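Side-chain contacts in glutamine--tRNA ligase (Saccharomyces cerevisiae, PDB 3TL4), which joins glutamine to tRNA(Gln) at the expense of ATP, this chain being its appended N-terminal tRNA-binding domain: residues A[12-17]-A[50-55]; A[59-64]-A[86-91]; A[35-40]-A[72-77]. All coordinates share one frame; numbering follows the deposited sequence.

All three contacts lie in the helical N-terminal part of the tRNA-binding domain, within the sequence family known as the non-specific RNA binding region, part 1. Contacts 1 and 2 both use helix 49-62, nearer its start and at its end, and their centres are about 15 Å apart. Contact 3 pairs the flanking helices 28-39 and 70-78; its centre lies about 12 Å from that of contact 1 and 11 Å from that of contact 2. Along the chain, both segments of contact 1 come before those of contact 2, while those of contact 3 interleave with each. The three touch through L54, V88, L37, A59 and I77: successive helices pack against one another, consistent with a shared apolar interior.

Contact 1. Residues A[12-17]-A[50-55]; sequences SQVGFE and STRALV
The carbonyl O of V14 accepts a hydrogen bond from NH1 of R52 at 2.8 Å. The bond is bent, 140° at the hydrogen; the donor lies in the carbonyl plane, whereas the oxygen sits 24° out of the guanidinium plane. V14 directly precedes G15, the C-prime residue of the Schellman motif that ends helix 4-13. That position calls for a positive phi, at which a CB would be jammed against the preceding carbonyl O, and glycine therefore suits it. The O of G15 lies over one face of the guanidinium, 3.5 Å from NE of R52, at an angle too poor for a hydrogen bond. Further down the arginine, CD of R52 stands over the centre of the F16 ring, 4.0 Å above it, in a CH-pi contact, and CB of R52 approaches CZ of F16 to 3.6 Å. A bend at chi3 (-74°) turns the guanidinium out of the line of the methylenes. With an alanine here, the V14 carbonyl is likely to be left without this donor and the F16 ring without the CD that covers its face. Arginine thus serves twice, its methylenes covering a buried aromatic ring while its cationic end is hydrogen-bonded to one backbone carbonyl where a helix ends.

Contact 2. Residues A[59-64]-A[86-91]; sequences ASFVKG and LQVDAA
Two helices of the N-terminal helical bundle, 49-62 and 85-98, meet where the first is about to end, and F61 fills the interface from its last turn. The tip of the ring reaches the backbone and side chain of D89: CE2 of F61 lies 3.8 Å from CA of D89, and CZ of F61 lies 3.9 Å from CB of D89. The carboxylate oxygen OD1 of D89 rests over one ring face, 3.7 Å from CZ of F61, with the ring and carboxylate planes 68° apart. This is not a hydrogen bond; the charge of D89 is met instead by K93, one turn on in its own helix, which forms a salt bridge with OD2. At the edge of the ring, in its plane, stands CG1 of V88, 4.0 Å from CE2 of F61. With CG1 anti to the backbone N (chi1 178°), the branched valine turns this methyl to the phenyl edge, and its side chain also packs on L54 and L58 of helix 49-62 and I77 of helix 70-78. A flat phenylalanine suits this boundary, its edge meeting apolar V88 and its face partly exposed D89. The ring of F92 also meets that of F61, their planes at about 30°.

Contact 3. Residues A[35-40]-A[72-77]; sequences YKLIKE and LIVNGI
Apolar packing joins L37 and V74 where helices 28-39 and 70-78 come together in the all-helical N-terminal bundle of this tRNA-binding domain. The methyl CD2 of L37 lies 3.7 Å from CG2 of V74, and the same valine methyl also meets CB of L37 at 4.0 Å. The other branch of the valine, CG1, turns to the backbone and stands 4.0 Å from the carbonyl O of L37. This division follows from the valine torsion: CG1 is anti to the backbone N (chi1 173°), which places CG2 beside that N and against the leucine. A short beta-branched residue suits a position whose CB points toward helix 28-39, for its two methyls cover both side chain and main chain. Leucine, longer and also buried, can touch V74 while packing on L58 of helix 49-62.

Polar groups lie at the margin. The carboxylate of E40, just past the end of helix 28-39, has its hydrogen-bonding partner in S70, whose OG pairs with OE2 at the start of helix 70-78. Glutamate has the length to span that distance, its chain extended at chi2 (-173°), and the same OE2 of E40 lies 4.3 Å from CG2 of V74.

Contact 1. Residues A[12-17]-A[50-55]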
loop_
_atom_site.group_PDB
_atom_site.type_symbol
_atom_site.label_atom_id
_atom_site.label_comp_id
_atom_site.label_asym_id
_atom_site.label_seq_id
_atom_site.Cartn_x
_atom_site.Cartn_y
_atom_site.Cartn_z
ATOM N N SER A 12 -12.220 12.394 -16.569
ATOM C CA SER A 12 -13.398 11.573 -16.797
ATOM C C SER A 12 -13.177 10.648 -17.987
ATOM O O SER A 12 -13.808 9.599 -18.086
ATOM C CB SER A 12 -14.636 12.436 -17.000
ATOM O OG SER A 12 -14.461 13.282 -18.119
ATOM N N GLN A 13 -12.272 11.036 -18.882
ATOM C CA GLN A 13 -11.914 10.189 -20.017
ATOM C C GLN A 13 -11.107 8.968 -19.598
ATOM O O GLN A 13 -11.236 7.902 -20.201
ATOM C CB GLN A 13 -11.160 10.983 -21.078
ATOM C CG GLN A 13 -12.075 11.854 -21.914
ATOM C CD GLN A 13 -11.339 12.966 -22.628
ATOM O OE1 GLN A 13 -10.134 13.155 -22.435
ATOM N NE2 GLN A 13 -12.061 13.713 -23.459
ATOM N N VAL A 14 -10.276 9.121 -18.570
ATOM C CA VAL A 14 -9.550 7.977 -18.026
ATOM C C VAL A 14 -10.458 7.175 -17.076
ATOM O O VAL A 14 -10.094 6.102 -16.589
ATOM C CB VAL A 14 -8.198 8.384 -17.384
ATOM C CG1 VAL A 14 -7.453 9.355 -18.305
ATOM C CG2 VAL A 14 -8.388 8.994 -16.024
ATOM N N GLY A 15 -11.659 7.693 -16.840
ATOM C CA GLY A 15 -12.685 6.915 -16.172
ATOM C C GLY A 15 -12.963 7.260 -14.726
ATOM O O GLY A 15 -13.653 6.511 -14.039
ATOM N N PHE A 16 -12.433 8.381 -14.252
ATOM C CA PHE A 16 -12.806 8.863 -12.928
ATOM C C PHE A 16 -14.280 9.206 -12.982
ATOM O O PHE A 16 -14.749 9.792 -13.960
ATOM C CB PHE A 16 -11.987 10.095 -12.506
ATOM C CG PHE A 16 -10.608 9.769 -12.024
ATOM C CD1 PHE A 16 -10.416 9.157 -10.796
ATOM C CD2 PHE A 16 -9.498 10.080 -12.791
ATOM C CE1 PHE A 16 -9.138 8.850 -10.344
ATOM C CE2 PHE A 16 -8.228 9.769 -12.353
ATOM C CZ PHE A 16 -8.043 9.154 -11.128
ATOM N N GLU A 17 -15.016 8.813 -11.950
ATOM C CA GLU A 17 -16.435 9.125 -11.901
ATOM C C GLU A 17 -16.646 10.608 -11.614
ATOM O O GLU A 17 -15.805 11.270 -10.985
ATOM C CB GLU A 17 -17.162 8.240 -10.888
ATOM C CG GLU A 17 -17.272 6.772 -11.321
ATOM C CD GLU A 17 -18.064 6.576 -12.622
ATOM O OE1 GLU A 17 -18.938 7.419 -12.935
ATOM O OE2 GLU A 17 -17.810 5.575 -13.332
ATOM N N SER A 50 -8.121 0.499 -9.954
ATOM C CA SER A 50 -6.882 0.343 -9.206
ATOM C C SER A 50 -5.804 1.369 -9.592
ATOM O O SER A 50 -5.268 2.066 -8.731
ATOM C CB SER A 50 -6.356 -1.090 -9.367
ATOM O OG SER A 50 -5.058 -1.247 -8.810
ATOM N N THR A 51 -5.474 1.468 -10.875
ATOM C CA THR A 51 -4.391 2.369 -11.275
ATOM C C THR A 51 -4.799 3.851 -11.210
ATOM O O THR A 51 -3.991 4.695 -10.827
ATOM C CB THR A 51 -3.754 1.988 -12.640
ATOM O OG1 THR A 51 -4.758 1.905 -13.647
ATOM C CG2 THR A 51 -3.046 0.637 -12.545
ATOM N N ARG A 52 -6.053 4.161 -11.547
ATOM C CA ARG A 52 -6.582 5.505 -11.321
ATOM C C ARG A 52 -6.355 5.932 -9.863
ATOM O O ARG A 52 -5.902 7.048 -9.586
ATOM C CB ARG A 52 -8.084 5.580 -11.646
ATOM C CG ARG A 52 -8.436 5.523 -13.132
ATOM C CD ARG A 52 -9.894 5.906 -13.342
ATOM N NE ARG A 52 -10.809 4.846 -12.929
ATOM C CZ ARG A 52 -11.212 3.883 -13.741
ATOM N NH1 ARG A 52 -10.774 3.867 -14.994
ATOM N NH2 ARG A 52 -12.040 2.940 -13.313
ATOM N N ALA A 53 -6.678 5.042 -8.931
ATOM C CA ALA A 53 -6.538 5.351 -7.515
ATOM C C ALA A 53 -5.071 5.521 -7.134
ATOM O O ALA A 53 -4.716 6.409 -6.373
ATOM C CB ALA A 53 -7.181 4.252 -6.667
ATOM N N LEU A 54 -4.220 4.662 -7.675
ATOM C CA LEU A 54 -2.803 4.691 -7.351
ATOM C C LEU A 54 -2.130 5.943 -7.904
ATOM O O LEU A 54 -1.281 6.543 -7.238
ATOM C CB LEU A 54 -2.107 3.423 -7.863
ATOM C CG LEU A 54 -2.505 2.137 -7.142
ATOM C CD1 LEU A 54 -1.929 0.904 -7.848
ATOM C CD2 LEU A 54 -2.053 2.184 -5.700
ATOM N N VAL A 55 -2.517 6.348 -9.110
ATOM C CA VAL A 55 -1.952 7.562 -9.681
ATOM C C VAL A 55 -2.472 8.797 -8.932
ATOM O O VAL A 55 -1.737 9.767 -8.735
ATOM C CB VAL A 55 -2.156 7.663 -11.209
ATOM C CG1 VAL A 55 -3.637 7.791 -11.554
ATOM C CG2 VAL A 55 -1.378 8.844 -11.768
#

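Contact 2. Residues A[59-64]-A[86-91]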
loop_
_atom_site.group_PDB
_atom_site.type_symbol
_atom_site.label_atom_id
_atom_site.label_comp_id
_atom_site.label_asym_id
_atom_site.label_seq_id
_atom_site.Cartn_x
_atom_site.Cartn_y
_atom_site.Cartn_z
ATOM N N ALA A 59 -0.290 11.608 -7.169
ATOM C CA ALA A 59 -0.524 13.026 -7.392
ATOM C C ALA A 59 -0.658 13.726 -6.054
ATOM O O ALA A 59 -0.228 14.872 -5.898
ATOM C CB ALA A 59 -1.767 13.239 -8.223
ATOM N N SER A 60 -1.253 13.036 -5.081
ATOM C CA SER A 60 -1.488 13.652 -3.779
ATOM C C SER A 60 -0.168 13.794 -2.999
ATOM O O SER A 60 -0.049 14.656 -2.121
ATOM C CB SER A 60 -2.562 12.889 -2.991
ATOM O OG SER A 60 -2.016 11.775 -2.313
ATOM N N PHE A 61 0.822 12.965 -3.348
ATOM C CA PHE A 61 2.164 13.049 -2.768
ATOM C C PHE A 61 2.980 14.167 -3.427
ATOM O O PHE A 61 3.687 14.911 -2.756
ATOM C CB PHE A 61 2.909 11.741 -2.985
ATOM C CG PHE A 61 2.298 10.568 -2.301
ATOM C CD1 PHE A 61 1.730 10.696 -1.048
ATOM C CD2 PHE A 61 2.296 9.334 -2.914
ATOM C CE1 PHE A 61 1.174 9.610 -0.427
ATOM C CE2 PHE A 61 1.750 8.237 -2.297
ATOM C CZ PHE A 61 1.184 8.372 -1.052
ATOM N N VAL A 62 2.886 14.257 -4.749
ATOM C CA VAL A 62 3.614 15.255 -5.525
ATOM C C VAL A 62 3.066 16.662 -5.283
ATOM O O VAL A 62 3.833 17.618 -5.195
ATOM C CB VAL A 62 3.549 14.928 -7.030
ATOM C CG1 VAL A 62 4.159 16.047 -7.851
ATOM C CG2 VAL A 62 4.245 13.610 -7.312
ATOM N N LYS A 63 1.737 16.756 -5.185
ATOM C CA LYS A 63 0.975 17.975 -4.843
ATOM C C LYS A 63 1.486 19.290 -5.430
ATOM O O LYS A 63 1.825 20.234 -4.703
ATOM C CB LYS A 63 0.705 18.082 -3.322
ATOM C CG LYS A 63 1.954 18.052 -2.444
ATOM C CD LYS A 63 1.626 17.775 -0.970
ATOM C CE LYS A 63 2.903 17.500 -0.153
ATOM N NZ LYS A 63 3.389 18.658 0.658
ATOM N N GLY A 64 1.522 19.335 -6.757
ATOM C CA GLY A 64 1.855 20.540 -7.485
ATOM C C GLY A 64 3.331 20.737 -7.748
ATOM O O GLY A 64 3.706 21.566 -8.571
ATOM N N LEU A 86 0.905 1.732 -0.343
ATOM C CA LEU A 86 2.130 1.542 0.416
ATOM C C LEU A 86 3.355 1.478 -0.501
ATOM O O LEU A 86 4.370 2.099 -0.215
ATOM C CB LEU A 86 2.016 0.273 1.259
ATOM C CG LEU A 86 3.056 0.107 2.360
ATOM C CD1 LEU A 86 2.807 1.128 3.450
ATOM C CD2 LEU A 86 3.022 -1.302 2.927
ATOM N N GLN A 87 3.257 0.741 -1.605
ATOM C CA GLN A 87 4.361 0.662 -2.574
ATOM C C GLN A 87 4.554 1.985 -3.285
ATOM O O GLN A 87 5.684 2.375 -3.596
ATOM C CB GLN A 87 4.114 -0.421 -3.625
ATOM C CG GLN A 87 4.217 -1.850 -3.106
ATOM C CD GLN A 87 4.152 -2.861 -4.229
ATOM O OE1 GLN A 87 3.075 -3.237 -4.678
ATOM N NE2 GLN A 87 5.309 -3.305 -4.690
ATOM N N VAL A 88 3.451 2.674 -3.554
ATOM C CA VAL A 88 3.534 3.962 -4.235
ATOM C C VAL A 88 4.178 5.013 -3.333
ATOM O O VAL A 88 4.975 5.832 -3.790
ATOM C CB VAL A 88 2.169 4.443 -4.741
ATOM C CG1 VAL A 88 2.298 5.817 -5.393
ATOM C CG2 VAL A 88 1.604 3.435 -5.727
ATOM N N ASP A 89 3.834 4.985 -2.054
ATOM C CA ASP A 89 4.449 5.899 -1.097
ATOM C C ASP A 89 5.960 5.636 -0.988
ATOM O O ASP A 89 6.764 6.567 -1.010
ATOM C CB ASP A 89 3.760 5.810 0.275
ATOM C CG ASP A 89 4.374 6.758 1.304
ATOM O OD1 ASP A 89 4.073 7.972 1.269
ATOM O OD2 ASP A 89 5.160 6.287 2.150
ATOM N N ALA A 90 6.342 4.366 -0.881
ATOM C CA ALA A 90 7.756 3.990 -0.898
ATOM C C ALA A 90 8.485 4.414 -2.186
ATOM O O ALA A 90 9.573 4.954 -2.136
ATOM C CB ALA A 90 7.912 2.487 -0.678
ATOM N N ALA A 91 7.894 4.131 -3.338
ATOM C CA ALA A 91 8.512 4.492 -4.603
ATOM C C ALA A 91 8.674 6.014 -4.692
ATOM O O ALA A 91 9.692 6.513 -5.153
ATOM C CB ALA A 91 7.687 3.964 -5.762
#

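Contact 3. Residues A[35-40]-A[72-77]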
loop_
_atom_site.group_PDB
_atom_site.type_symbol
_atom_site.label_atom_id
_atom_site.label_comp_id
_atom_site.label_asym_id
_atom_site.label_seq_id
_atom_site.Cartn_x
_atom_site.Cartn_y
_atom_site.Cartn_z
ATOM N N TYR A 35 -2.883 15.537 -13.848
ATOM C CA TYR A 35 -2.862 15.785 -15.291
ATOM C C TYR A 35 -1.512 15.417 -15.915
ATOM O O TYR A 35 -1.452 14.641 -16.880
ATOM C CB TYR A 35 -3.189 17.259 -15.576
ATOM C CG TYR A 35 -3.406 17.588 -17.040
ATOM C CD1 TYR A 35 -2.354 17.997 -17.850
ATOM C CD2 TYR A 35 -4.673 17.499 -17.609
ATOM C CE1 TYR A 35 -2.554 18.294 -19.190
ATOM C CE2 TYR A 35 -4.883 17.792 -18.942
ATOM C CZ TYR A 35 -3.822 18.189 -19.731
ATOM O OH TYR A 35 -4.039 18.481 -21.061
ATOM N N LYS A 36 -0.430 15.968 -15.371
ATOM C CA LYS A 36 0.888 15.715 -15.954
ATOM C C LYS A 36 1.293 14.247 -15.832
ATOM O O LYS A 36 1.899 13.695 -16.746
ATOM C CB LYS A 36 1.968 16.629 -15.360
ATOM C CG LYS A 36 2.899 15.949 -14.348
ATOM C CD LYS A 36 4.018 16.878 -13.841
ATOM C CE LYS A 36 4.754 16.301 -12.608
ATOM N NZ LYS A 36 5.832 15.321 -12.943
ATOM N N LEU A 37 0.962 13.618 -14.706
ATOM C CA LEU A 37 1.245 12.199 -14.515
ATOM C C LEU A 37 0.480 11.330 -15.522
ATOM O O LEU A 37 1.069 10.474 -16.186
ATOM C CB LEU A 37 0.945 11.761 -13.075
ATOM C CG LEU A 37 1.790 12.410 -11.970
ATOM C CD1 LEU A 37 1.210 12.142 -10.580
ATOM C CD2 LEU A 37 3.265 11.999 -12.040
ATOM N N ILE A 38 -0.827 11.548 -15.641
ATOM C CA ILE A 38 -1.616 10.854 -16.661
ATOM C C ILE A 38 -1.083 11.051 -18.103
ATOM O O ILE A 38 -1.157 10.144 -18.929
ATOM C CB ILE A 38 -3.095 11.268 -16.605
ATOM C CG1 ILE A 38 -3.749 10.732 -15.330
ATOM C CG2 ILE A 38 -3.841 10.757 -17.828
ATOM C CD1 ILE A 38 -5.195 11.116 -15.177
ATOM N N LYS A 39 -0.552 12.230 -18.403
ATOM C CA LYS A 39 -0.096 12.531 -19.763
ATOM C C LYS A 39 1.233 11.865 -20.137
ATOM O O LYS A 39 1.582 11.810 -21.310
ATOM C CB LYS A 39 -0.001 14.045 -19.988
ATOM C CG LYS A 39 -1.337 14.752 -20.126
ATOM C CD LYS A 39 -2.022 14.405 -21.439
ATOM C CE LYS A 39 -3.130 15.416 -21.749
ATOM N NZ LYS A 39 -3.840 15.163 -23.036
ATOM N N GLU A 40 1.976 11.367 -19.150
ATOM C CA GLU A 40 3.219 10.653 -19.433
ATOM C C GLU A 40 3.034 9.127 -19.392
ATOM O O GLU A 40 3.945 8.379 -19.035
ATOM C CB GLU A 40 4.382 11.140 -18.540
ATOM C CG GLU A 40 4.159 11.101 -17.027
ATOM C CD GLU A 40 5.308 11.761 -16.250
ATOM O OE1 GLU A 40 6.310 12.155 -16.888
ATOM O OE2 GLU A 40 5.213 11.891 -15.006
ATOM N N LEU A 72 9.000 7.071 -13.533
ATOM C CA LEU A 72 9.375 5.735 -13.097
ATOM C C LEU A 72 8.254 5.182 -12.239
ATOM O O LEU A 72 7.849 4.036 -12.390
ATOM C CB LEU A 72 10.664 5.767 -12.284
ATOM C CG LEU A 72 11.964 6.076 -13.003
ATOM C CD1 LEU A 72 13.070 6.198 -11.965
ATOM C CD2 LEU A 72 12.272 4.984 -14.023
ATOM N N ILE A 73 7.754 6.009 -11.329
ATOM C CA ILE A 73 6.623 5.617 -10.483
ATOM C C ILE A 73 5.364 5.353 -11.317
ATOM O O ILE A 73 4.694 4.343 -11.140
ATOM C CB ILE A 73 6.308 6.687 -9.428
ATOM C CG1 ILE A 73 7.609 7.280 -8.866
ATOM C CG2 ILE A 73 5.424 6.114 -8.322
ATOM C CD1 ILE A 73 7.392 8.329 -7.768
ATOM N N VAL A 74 5.039 6.266 -12.225
ATOM C CA VAL A 74 3.893 6.055 -13.101
ATOM C C VAL A 74 3.980 4.745 -13.905
ATOM O O VAL A 74 3.017 3.973 -13.959
ATOM C CB VAL A 74 3.679 7.238 -14.046
ATOM C CG1 VAL A 74 2.595 6.907 -15.052
ATOM C CG2 VAL A 74 3.325 8.501 -13.243
ATOM N N ASN A 75 5.126 4.487 -14.522
ATOM C CA ASN A 75 5.305 3.248 -15.273
ATOM C C ASN A 75 5.138 2.017 -14.381
ATOM O O ASN A 75 4.587 1.002 -14.798
ATOM C CB ASN A 75 6.677 3.215 -15.953
ATOM C CG ASN A 75 6.836 4.297 -17.019
ATOM O OD1 ASN A 75 5.868 4.710 -17.672
ATOM N ND2 ASN A 75 8.070 4.750 -17.206
ATOM N N GLY A 76 5.613 2.121 -13.145
ATOM C CA GLY A 76 5.464 1.056 -12.175
ATOM C C GLY A 76 4.008 0.803 -11.843
ATOM O O GLY A 76 3.575 -0.343 -11.739
ATOM N N ILE A 77 3.239 1.870 -11.674
ATOM C CA ILE A 77 1.815 1.702 -11.437
ATOM C C ILE A 77 1.183 1.040 -12.658
ATOM O O ILE A 77 0.637 -0.058 -12.557
ATOM C CB ILE A 77 1.112 3.050 -11.115
ATOM C CG1 ILE A 77 1.540 3.559 -9.737
ATOM C CG2 ILE A 77 -0.394 2.896 -11.166
ATOM C CD1 ILE A 77 1.304 5.055 -9.499
#